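Local coordinates for protein OLD nuclease (PDB 6P74) that degrades linear and supercoiled double-stranded DNA in the 5'-to-3' direction, nicks and linearizes circular DNA, and has DNA-stimulated ATPase activity, at residues I37-D42 with I274-E279. Numbering follows the deposited sequence.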
loop_
_atom_site.group_PDB
_atom_site.type_symbol
_atom_site.label_atom_id
_atom_site.label_comp_id
_atom_site.label_asym_id
_atom_site.label_seq_id
_atom_site.Cartn_x
_atom_site.Cartn_y
_atom_site.Cartn_z
ATOM N N ILE A 37 -10.909 4.082 -5.531
ATOM C CA ILE A 37 -11.236 4.986 -6.631
ATOM C C ILE A 37 -10.070 5.929 -6.901
ATOM O O ILE A 37 -9.629 6.085 -8.046
ATOM C CB ILE A 37 -12.532 5.764 -6.334
ATOM C CG1 ILE A 37 -13.746 4.832 -6.424
ATOM C CG2 ILE A 37 -12.678 6.953 -7.290
ATOM C CD1 ILE A 37 -15.050 5.458 -5.972
ATOM N N LEU A 38 -9.548 6.573 -5.855
ATOM C CA LEU A 38 -8.448 7.506 -6.065
ATOM C C LEU A 38 -7.221 6.804 -6.638
ATOM O O LEU A 38 -6.561 7.342 -7.541
ATOM C CB LEU A 38 -8.089 8.214 -4.768
ATOM C CG LEU A 38 -9.209 9.024 -4.128
ATOM C CD1 LEU A 38 -8.636 9.854 -3.005
ATOM C CD2 LEU A 38 -9.876 9.904 -5.170
ATOM N N ARG A 39 -6.882 5.610 -6.122
ATOM C CA ARG A 39 -5.688 4.920 -6.616
ATOM C C ARG A 39 -5.838 4.535 -8.089
ATOM O O ARG A 39 -4.863 4.578 -8.852
ATOM C CB ARG A 39 -5.384 3.691 -5.759
ATOM C CG ARG A 39 -5.219 4.002 -4.268
ATOM C CD ARG A 39 -3.850 4.591 -3.900
ATOM N NE ARG A 39 -3.112 3.692 -3.008
ATOM C CZ ARG A 39 -3.266 3.636 -1.685
ATOM N NH1 ARG A 39 -4.124 4.439 -1.069
ATOM N NH2 ARG A 39 -2.553 2.769 -0.975
ATOM N N ALA A 40 -7.056 4.179 -8.512
ATOM C CA ALA A 40 -7.276 3.828 -9.906
ATOM C C ALA A 40 -6.976 5.006 -10.827
ATOM O O ALA A 40 -6.367 4.832 -11.894
ATOM C CB ALA A 40 -8.710 3.336 -10.109
ATOM N N ILE A 41 -7.410 6.212 -10.445
ATOM C CA ILE A 41 -7.078 7.389 -11.241
ATOM C C ILE A 41 -5.571 7.560 -11.305
ATOM O O ILE A 41 -4.997 7.810 -12.375
ATOM C CB ILE A 41 -7.771 8.643 -10.673
ATOM C CG1 ILE A 41 -9.293 8.537 -10.819
ATOM C CG2 ILE A 41 -7.234 9.909 -11.349
ATOM C CD1 ILE A 41 -10.098 9.529 -9.925
ATOM N N ASP A 42 -4.898 7.393 -10.162
ATOM C CA ASP A 42 -3.461 7.622 -10.127
ATOM C C ASP A 42 -2.686 6.622 -10.984
ATOM O O ASP A 42 -1.610 6.955 -11.486
ATOM C CB ASP A 42 -2.961 7.558 -8.698
ATOM C CG ASP A 42 -1.561 8.078 -8.573
ATOM O OD1 ASP A 42 -1.383 9.288 -8.834
ATOM O OD2 ASP A 42 -0.644 7.292 -8.237
ATOM N N ILE A 274 -5.673 15.449 -6.879
ATOM C CA ILE A 274 -6.364 14.435 -6.109
ATOM C C ILE A 274 -5.804 14.486 -4.700
ATOM O O ILE A 274 -4.579 14.514 -4.521
ATOM C CB ILE A 274 -6.181 13.051 -6.743
ATOM C CG1 ILE A 274 -6.912 13.014 -8.091
ATOM C CG2 ILE A 274 -6.644 11.970 -5.793
ATOM C CD1 ILE A 274 -6.797 11.695 -8.811
ATOM N N ILE A 275 -6.683 14.540 -3.702
ATOM C CA ILE A 275 -6.230 14.616 -2.317
ATOM C C ILE A 275 -6.893 13.522 -1.514
ATOM O O ILE A 275 -8.121 13.366 -1.535
ATOM C CB ILE A 275 -6.484 15.994 -1.691
ATOM C CG1 ILE A 275 -5.857 17.068 -2.565
ATOM C CG2 ILE A 275 -5.839 16.065 -0.305
ATOM C CD1 ILE A 275 -6.135 18.466 -2.119
ATOM N N GLU A 276 -6.068 12.728 -0.857
ATOM C CA GLU A 276 -6.510 11.748 0.120
ATOM C C GLU A 276 -6.678 12.475 1.453
ATOM O O GLU A 276 -5.683 12.868 2.069
ATOM C CB GLU A 276 -5.458 10.651 0.197
ATOM C CG GLU A 276 -5.902 9.327 0.680
ATOM C CD GLU A 276 -4.729 8.366 0.755
ATOM O OE1 GLU A 276 -4.852 7.241 0.224
ATOM O OE2 GLU A 276 -3.678 8.753 1.330
ATOM N N GLU A 277 -7.944 12.717 1.874
ATOM C CA GLU A 277 -8.273 13.315 3.170
ATOM C C GLU A 277 -7.773 14.727 3.452
ATOM O O GLU A 277 -7.097 14.964 4.460
ATOM C CB GLU A 277 -7.812 12.415 4.310
ATOM C CG GLU A 277 -8.896 11.535 4.795
ATOM C CD GLU A 277 -8.720 10.128 4.337
ATOM O OE1 GLU A 277 -7.744 9.502 4.807
ATOM O OE2 GLU A 277 -9.553 9.662 3.518
ATOM N N PRO A 278 -8.104 15.697 2.605
ATOM C CA PRO A 278 -7.589 17.053 2.815
ATOM C C PRO A 278 -7.625 17.585 4.226
ATOM O O PRO A 278 -6.905 18.546 4.531
ATOM C CB PRO A 278 -8.439 17.909 1.879
ATOM C CG PRO A 278 -9.724 17.114 1.683
ATOM C CD PRO A 278 -9.365 15.688 1.807
ATOM N N GLU A 279 -8.427 16.979 5.095
ATOM C CA GLU A 279 -8.569 17.497 6.439
ATOM C C GLU A 279 -7.399 17.141 7.324
ATOM O O GLU A 279 -7.223 17.789 8.360
ATOM C CB GLU A 279 -9.850 16.977 7.102
ATOM C CG GLU A 279 -9.864 15.451 7.330
ATOM C CD GLU A 279 -10.465 14.671 6.136
ATOM O OE1 GLU A 279 -10.462 15.225 5.005
ATOM O OE2 GLU A 279 -10.953 13.525 6.338
#
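L38 and I274 lie alongside each other, pointing opposite ways, where helix 34-45 rests against strand 272-276. Both L38 methyls meet the CG2 branch of I274, CD2 at 3.9 Å and CD1 at 4.0 Å; CD1 also lies 3.8 Å from the backbone O of I275. The CG1 arm of I274 extends to CD1 (chi2 180°), which points toward I41, though its exact placement is doubtful. F137 on neighbouring strand 135-138 packs against both L38 and I274.

Beyond this apolar patch, R39 bends at chi2 and chi3 to bring NH1 within 3.2 Å of OE1 of E276, a salt bridge whose guanidinium and carboxylate planes are turned 66° apart. E276 reaches it with an extended chain, while its OE2 accepts a hydrogen bond from the backbone N of H140. R56 of the second subunit packs on E276 and brings a like charge close to R39.

Helix 34-45 begins within the Walker A motif, inferred to bind ATP; strand 272-276, running into E276 and E277, is probably the Walker B strand of this ABC-type ATPase. Gripped through both oxygens, the buried E276 carboxylate is probably held in place near that site and the subunit interface.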